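Local coordinates for MEM-A1 (Soil metagenome, PDB 6E0S), which is a subclass B3 metallo-beta-lactamase that probably uses bound zinc to hydrolyse the ring of beta-lactam antibiotics, at residues A[70-73]-A[74-77]; A[241-244]-A[245-248]; A[265-268]-A[269-272]. All coordinates share one frame; numbering follows the deposited sequence. Where two conformers were deposited one is given.

Contact 1. Residues A[70-73]-A[74-77]; sequences IAQH and IRQL
I70 and I74 make the apolar part of this contact: the CG2 branch of I70 meets CD1 of I74 at 3.8 Å, the two side chains slanting across each other. In I74, CG1 stands beside the backbone N and CG2 anti to it (chi1 -68°), which lays CG1 against the carbonyl of the preceding turn, 3.3 Å from I70 O. Branched hydrocarbon side chains suit this buried face, where I70 also touches A47 in a loop and L103 of helix 100-107.

Main-chain i to i+4 bonds tie the two segments together. I74 N gives its hydrogen to I70 O at 2.9 Å, and R75 N and Q76 N do likewise to A71 O and Q72 O. The last bond, from L77 N to H73 O, is longer at 3.2 Å.

The polar side chains touch without bonding each other. R75, extended from CG to NE, runs back over the preceding turn and lays one face of its guanidinium over A71 C, while at the group's edge NH1 comes to 3.8 Å from Q72 CG. The small methyl of A71 lies against the group, 4.0 Å from NH2, and L106 touches both residues. H73 and Q76 lie side by side and point the same way, ring and amide planes 56° apart, with Q76 OE1 at the ring's edge, 3.9 Å from H73 CD2. Each turns a nitrogen to another partner: H73 ND1 bonds V40 O and Q76 NE2 bonds E29 OE2, joining the helix to the N-terminal part of the chain.

Here the helix, isoleucines buried on one side and R75, Q72 and Q76 exposed on another, is the crossover of a beta-alpha-beta unit (strand 56-59, helix 66-76, strand 84-88) of the metallo-beta-lactamase fold.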
loop_
_atom_site.group_PDB
_atom_site.type_symbol
_atom_site.label_atom_id
_atom_site.label_comp_id
_atom_site.label_asym_id
_atom_site.label_seq_id
_atom_site.Cartn_x
_atom_site.Cartn_y
_atom_site.Cartn_z
ATOM N N ILE A 70 -4.419 8.468 -11.555
ATOM C CA ILE A 70 -3.182 7.676 -11.540
ATOM C C ILE A 70 -2.753 7.367 -12.963
ATOM O O ILE A 70 -1.565 7.475 -13.322
ATOM C CB ILE A 70 -3.371 6.381 -10.714
ATOM C CG1 ILE A 70 -3.510 6.722 -9.211
ATOM C CG2 ILE A 70 -2.180 5.368 -10.953
ATOM C CD1 ILE A 70 -4.178 5.610 -8.375
ATOM N N ALA A 71 -3.719 7.025 -13.812
ATOM C CA ALA A 71 -3.396 6.785 -15.213
ATOM C C ALA A 71 -2.814 8.037 -15.855
ATOM O O ALA A 71 -1.781 7.989 -16.546
ATOM C CB ALA A 71 -4.653 6.327 -15.959
ATOM N N GLN A 72 -3.475 9.174 -15.642
ATOM C CA GLN A 72 -2.969 10.409 -16.213
ATOM C C GLN A 72 -1.579 10.732 -15.677
ATOM O O GLN A 72 -0.720 11.190 -16.433
ATOM C CB GLN A 72 -3.973 11.530 -15.961
ATOM C CG GLN A 72 -5.187 11.381 -16.864
ATOM C CD GLN A 72 -6.499 11.730 -16.192
ATOM O OE1 GLN A 72 -6.518 12.352 -15.131
ATOM N NE2 GLN A 72 -7.608 11.334 -16.816
ATOM N N HIS A 73 -1.324 10.459 -14.397
ATOM C CA HIS A 73 -0.006 10.698 -13.825
ATOM C C HIS A 73 1.056 9.826 -14.492
ATOM O O HIS A 73 2.162 10.296 -14.800
ATOM C CB HIS A 73 -0.049 10.421 -12.314
ATOM C CG HIS A 73 -0.817 11.453 -11.551
ATOM N ND1 HIS A 73 -1.330 11.221 -10.293
ATOM C CD2 HIS A 73 -1.192 12.710 -11.883
ATOM C CE1 HIS A 73 -1.963 12.299 -9.871
ATOM N NE2 HIS A 73 -1.915 13.211 -10.820
ATOM N N ILE A 74 0.745 8.543 -14.690
ATOM C CA ILE A 74 1.651 7.637 -15.396
ATOM C C ILE A 74 1.973 8.181 -16.792
ATOM O O ILE A 74 3.146 8.296 -17.170
ATOM C CB ILE A 74 1.045 6.218 -15.437
ATOM C CG1 ILE A 74 1.027 5.631 -14.021
ATOM C CG2 ILE A 74 1.857 5.278 -16.373
ATOM C CD1 ILE A 74 0.093 4.350 -13.873
ATOM N N ARG A 75 0.940 8.567 -17.561
ATOM C CA ARG A 75 1.162 9.073 -18.918
ATOM C C ARG A 75 1.926 10.389 -18.897
ATOM O O ARG A 75 2.805 10.635 -19.739
ATOM C CB ARG A 75 -0.174 9.282 -19.643
ATOM C CG ARG A 75 -1.061 8.065 -19.805
ATOM C CD ARG A 75 -2.260 8.373 -20.710
ATOM N NE ARG A 75 -3.264 7.326 -20.613
ATOM C CZ ARG A 75 -4.402 7.423 -19.933
ATOM N NH1 ARG A 75 -4.721 8.562 -19.312
ATOM N NH2 ARG A 75 -5.250 6.386 -19.911
ATOM N N GLN A 76 1.595 11.249 -17.938
ATOM C CA GLN A 76 2.226 12.559 -17.867
ATOM C C GLN A 76 3.734 12.414 -17.721
ATOM O O GLN A 76 4.501 13.200 -18.295
ATOM C CB GLN A 76 1.622 13.326 -16.693
ATOM C CG GLN A 76 2.208 14.654 -16.386
ATOM C CD GLN A 76 1.504 15.290 -15.185
ATOM O OE1 GLN A 76 0.495 14.766 -14.679
ATOM N NE2 GLN A 76 2.019 16.417 -14.742
ATOM N N LEU A 77 4.173 11.409 -16.959
ATOM C CA LEU A 77 5.601 11.173 -16.767
ATOM C C LEU A 77 6.281 10.576 -17.992
ATOM O O LEU A 77 7.512 10.437 -17.986
ATOM C CB LEU A 77 5.828 10.247 -15.565
ATOM C CG LEU A 77 5.495 10.789 -14.170
ATOM C CD1 LEU A 77 5.521 9.632 -13.150
ATOM C CD2 LEU A 77 6.471 11.882 -13.736
#

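Contact 2. Residues A[241-244]-A[245-248]. With PO4 (phosphate ion), chain D.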
loop_
_atom_site.group_PDB
_atom_site.type_symbol
_atom_site.label_atom_id
_atom_site.label_comp_id
_atom_site.label_asym_id
_atom_site.label_seq_id
_atom_site.Cartn_x
_atom_site.Cartn_y
_atom_site.Cartn_z
ATOM N N GLY A 241 3.026 8.449 6.763
ATOM C CA GLY A 241 4.467 8.226 6.842
ATOM C C GLY A 241 5.262 9.480 6.499
ATOM O O GLY A 241 6.422 9.398 6.065
ATOM N N ASP A 242 4.633 10.649 6.687
ATOM C CA ASP A 242 5.285 11.954 6.551
ATOM C C ASP A 242 5.840 12.184 5.157
ATOM O O ASP A 242 6.882 12.837 5.000
ATOM C CB ASP A 242 6.428 12.135 7.566
ATOM C CG ASP A 242 5.959 12.248 9.009
ATOM O OD1 ASP A 242 4.768 12.516 9.293
ATOM O OD2 ASP A 242 6.829 12.074 9.888
ATOM N N LEU A 243 5.192 11.630 4.128
ATOM C CA LEU A 243 5.723 11.781 2.776
ATOM C C LEU A 243 5.802 13.250 2.365
ATOM O O LEU A 243 6.780 13.669 1.728
ATOM C CB LEU A 243 4.876 11.006 1.773
ATOM C CG LEU A 243 5.451 10.999 0.360
ATOM C CD1 LEU A 243 6.863 10.372 0.298
ATOM C CD2 LEU A 243 4.457 10.233 -0.543
ATOM N N TRP A 244 4.793 14.050 2.715
ATOM C CA TRP A 244 4.791 15.432 2.233
ATOM C C TRP A 244 5.821 16.276 2.972
ATOM O O TRP A 244 6.427 17.176 2.377
ATOM C CB TRP A 244 3.386 16.032 2.331
ATOM C CG TRP A 244 2.378 15.149 1.643
ATOM C CD1 TRP A 244 1.218 14.633 2.174
ATOM C CD2 TRP A 244 2.454 14.665 0.291
ATOM N NE1 TRP A 244 0.580 13.846 1.224
ATOM C CE2 TRP A 244 1.321 13.850 0.069
ATOM C CE3 TRP A 244 3.386 14.835 -0.751
ATOM C CZ2 TRP A 244 1.091 13.198 -1.155
ATOM C CZ3 TRP A 244 3.161 14.201 -1.963
ATOM C CH2 TRP A 244 2.021 13.389 -2.158
ATOM N N ARG A 245 6.075 15.978 4.246
ATOM C CA ARG A 245 7.154 16.675 4.938
ATOM C C ARG A 245 8.496 16.408 4.261
ATOM O O ARG A 245 9.299 17.327 4.072
ATOM C CB ARG A 245 7.208 16.272 6.417
ATOM C CG ARG A 245 8.403 16.885 7.123
ATOM C CD ARG A 245 8.517 16.501 8.590
ATOM N NE ARG A 245 8.611 15.056 8.824
ATOM C CZ ARG A 245 9.674 14.290 8.544
ATOM N NH1 ARG A 245 10.771 14.804 7.999
ATOM N NH2 ARG A 245 9.637 12.990 8.806
ATOM N N ARG A 246 8.743 15.163 3.859
ATOM C CA ARG A 246 10.013 14.844 3.212
ATOM C C ARG A 246 10.064 15.398 1.791
ATOM O O ARG A 246 11.083 15.951 1.369
ATOM C CB ARG A 246 10.227 13.331 3.191
ATOM C CG ARG A 246 10.507 12.714 4.555
ATOM C CD ARG A 246 10.880 11.217 4.415
ATOM N NE ARG A 246 9.684 10.393 4.541
ATOM C CZ ARG A 246 9.279 9.490 3.654
ATOM N NH1 ARG A 246 9.994 9.233 2.546
ATOM N NH2 ARG A 246 8.140 8.842 3.887
ATOM N N GLN A 247 8.969 15.236 1.027
ATOM C CA GLN A 247 8.962 15.710 -0.356
ATOM C C GLN A 247 9.147 17.209 -0.426
ATOM O O GLN A 247 9.645 17.728 -1.433
ATOM C CB GLN A 247 7.647 15.337 -1.042
ATOM C CG GLN A 247 7.635 15.527 -2.585
ATOM C CD GLN A 247 7.201 16.896 -3.039
ATOM O OE1 GLN A 247 6.395 17.570 -2.391
ATOM N NE2 GLN A 247 7.772 17.344 -4.151
ATOM N N ALA A 248 8.727 17.918 0.625
ATOM C CA ALA A 248 8.853 19.361 0.719
ATOM C C ALA A 248 10.294 19.829 0.726
ATOM O O ALA A 248 10.523 21.034 0.616
ATOM C CB ALA A 248 8.147 19.846 1.992
HETATM P P PO4 D . 2.776 15.171 6.147
HETATM O O1 PO4 D . 2.900 14.604 7.558
HETATM O O2 PO4 D . 3.790 14.523 5.249
HETATM O O3 PO4 D . 1.369 14.890 5.650
HETATM O O4 PO4 D . 3.039 16.667 6.184
HETATM O O HOH W 1 5.592 18.068 -0.096
#
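D242 and R245 form a salt bridge at the start of helix 243-247, R245 NH2 giving a nearly straight hydrogen bond to D242 OD2 at 3.1 Å. The oxygen lies in the guanidinium plane but is approached on its anti side; the two flat groups stand 76° apart, and this one hydrogen bond forms between them. A bend in the arginine at chi3 (58°) curls its tip back to the aspartate.

Next to it, R246 NH2, in one of two deposited conformers, bonds G241 O at 2.8 Å, again in the guanidinium plane, while L243 CA lies over one face of the group.

A phosphate ion, probably from the crystallisation liquor, sits where the helix begins. Its O2 receives a hydrogen bond from R245 N at 2.9 Å and a weak, bent one from W244 N; O3 lies near the plane of the W244 ring, 3.5 Å from CD1. D242 is at the N-cap position, but its side chain makes no capping bond and instead bridges to R245.

Farther along, water 1 donates to W244 O (2.8 Å) and to Q247 OE1, the latter so short at 2.5 Å that its exact geometry is doubtful, beside the bond from A248 N to W244 O.

The second shell fixes these groups. R246 also bonds L233 O and F258 O, three carbonyls in all, which suits the spread N-H groups of an arginine. Q247 NE2 bonds Q250 OE1, and W244 is held by Y39, edge to face, and by a cation-pi contact with R43.

Chemically, the helix opens on amide N-H groups and a positive dipole end, which would favour an anion there, and the phosphate probably reports that preference rather than a natural ligand.

Contact 3. Residues A[265-268]-A[269-272]; sequences RQYA and ERAG
E269 lies across R265 one turn back, OE2 coming to 3.5 Å from R265 CG. Although the charges are opposite, the contact is with the arginine's aliphatic part: R265 NE is 5.5 Å from OE2, so any attraction acts through space without a bond. E269 CG also lies against R265 O at 3.4 Å, and E269 N bonds R265 O at 2.8 Å. Two long, charged side chains suit this exposed flank.

R270 comes next and carries the contact. With CG beside its backbone N (chi1 -71°) and a bend at chi3, it folds back over the previous turn, laying one guanidinium face on Q266 O and Y267 CA. NH1 bonds water 2, which lies in the guanidinium plane and donates a hydrogen bond to Q266 OE1 at 2.9 Å. NH2 reaches the edge of the Y267 ring, 4.1 Å from CD2, with ring and guanidinium planes 79° apart, and bonds A240 O, so arginine can serve a water and a carbonyl at once. The tyrosine sends its hydroxyl to D193 O and is buried against V225, L233 and S235.

A271 points its methyl back at the first segment, CB 3.5 Å from A268 O, while its N bonds Y267 O. Both A268 and A271 touch I222 of helix 214-226; their small size would let the two helices pack closely, and A268 meets A226 as well.

G272 contributes its N-H, bonded to A268 O at 2.9 Å, which carries the regular i to i+4 ladder onward.

A long amphipathic helix of this kind, alanines inward and charges outward, is the C-terminal helix 263-285 on the outer layer of the alpha-beta-beta-alpha sandwich, joined at its start by the C230-C264 disulfide to the link between helix 214-226 and strand 232-235.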
loop_
_atom_site.group_PDB
_atom_site.type_symbol
_atom_site.label_atom_id
_atom_site.label_comp_id
_atom_site.label_asym_id
_atom_site.label_seq_id
_atom_site.Cartn_x
_atom_site.Cartn_y
_atom_site.Cartn_z
ATOM N N ARG A 265 10.388 2.783 11.455
ATOM C CA ARG A 265 10.239 2.581 12.890
ATOM C C ARG A 265 9.305 3.626 13.489
ATOM O O ARG A 265 8.469 3.304 14.343
ATOM C CB ARG A 265 11.621 2.602 13.560
ATOM C CG ARG A 265 11.595 2.496 15.073
ATOM C CD ARG A 265 13.013 2.243 15.653
ATOM N NE ARG A 265 13.951 1.706 14.654
ATOM C CZ ARG A 265 14.138 0.408 14.392
ATOM N NH1 ARG A 265 13.457 -0.527 15.053
ATOM N NH2 ARG A 265 15.015 0.042 13.460
ATOM N N GLN A 266 9.391 4.878 13.026
ATOM C CA GLN A 266 8.472 5.899 13.539
ATOM C C GLN A 266 7.027 5.600 13.152
ATOM O O GLN A 266 6.099 5.811 13.951
ATOM C CB GLN A 266 8.892 7.287 13.039
ATOM C CG GLN A 266 10.173 7.775 13.718
ATOM C CD GLN A 266 10.858 8.901 12.977
ATOM O OE1 GLN A 266 10.443 9.291 11.889
ATOM N NE2 GLN A 266 11.945 9.397 13.546
ATOM N N TYR A 267 6.823 5.171 11.914
ATOM C CA TYR A 267 5.492 4.797 11.436
ATOM C C TYR A 267 4.934 3.634 12.250
ATOM O O TYR A 267 3.745 3.608 12.606
ATOM C CB TYR A 267 5.617 4.417 9.957
ATOM C CG TYR A 267 4.385 3.939 9.254
ATOM C CD1 TYR A 267 4.173 2.572 9.035
ATOM C CD2 TYR A 267 3.445 4.845 8.769
ATOM C CE1 TYR A 267 3.069 2.113 8.343
ATOM C CE2 TYR A 267 2.321 4.397 8.089
ATOM C CZ TYR A 267 2.130 3.034 7.890
ATOM O OH TYR A 267 1.023 2.580 7.194
ATOM N N ALA A 268 5.781 2.652 12.541
ATOM C CA ALA A 268 5.329 1.510 13.322
ATOM C C ALA A 268 5.030 1.917 14.755
ATOM O O ALA A 268 4.022 1.482 15.319
ATOM C CB ALA A 268 6.359 0.379 13.275
ATOM N N GLU A 269 5.858 2.795 15.341
ATOM C CA GLU A 269 5.588 3.232 16.709
ATOM C C GLU A 269 4.271 3.990 16.780
ATOM O O GLU A 269 3.514 3.845 17.745
ATOM C CB GLU A 269 6.724 4.104 17.228
ATOM C CG GLU A 269 7.915 3.304 17.665
ATOM C CD GLU A 269 8.998 4.159 18.280
ATOM O OE1 GLU A 269 8.657 5.059 19.092
ATOM O OE2 GLU A 269 10.184 3.932 17.930
ATOM N N ARG A 270 3.978 4.803 15.760
ATOM C CA ARG A 270 2.718 5.535 15.779
ATOM C C ARG A 270 1.541 4.570 15.716
ATOM O O ARG A 270 0.536 4.752 16.409
ATOM C CB ARG A 270 2.690 6.533 14.628
ATOM C CG ARG A 270 3.646 7.692 14.856
ATOM C CD ARG A 270 3.445 8.800 13.823
ATOM N NE ARG A 270 3.744 8.360 12.455
ATOM C CZ ARG A 270 4.901 8.546 11.817
ATOM N NH1 ARG A 270 5.917 9.151 12.430
ATOM N NH2 ARG A 270 5.032 8.115 10.562
ATOM N N ALA A 271 1.662 3.527 14.901
ATOM C CA ALA A 271 0.625 2.507 14.835
ATOM C C ALA A 271 0.481 1.786 16.168
ATOM O O ALA A 271 -0.632 1.450 16.581
ATOM C CB ALA A 271 0.954 1.514 13.722
ATOM N N GLY A 272 1.596 1.523 16.847
ATOM C CA GLY A 272 1.505 0.891 18.160
ATOM C C GLY A 272 0.742 1.744 19.157
ATOM O O GLY A 272 -0.039 1.235 19.968
HETATM O O HOH W 2 7.848 10.055 10.905
#

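In the fold
Contacts 2 and 3 are neighbours: G241 CA lies 3.8 Å from R270 NH2 and 4.0 Å from Y267 CD2, and D242, bridged to R245 in contact 2, has R270 of contact 3 as a long, weak second partner. Contact 1 stands apart, its nearest atoms about 9 Å from contact 2 and about 17 Å from contact 3, which is on the opposite side of the chain's centre. None reaches the zinc site of H91, H93 and H169. The Y267 side chain comes to about 9 Å from a zinc ion, whereas the I70 side chain of contact 1 and G241 of contact 2 are each about 14 Å away.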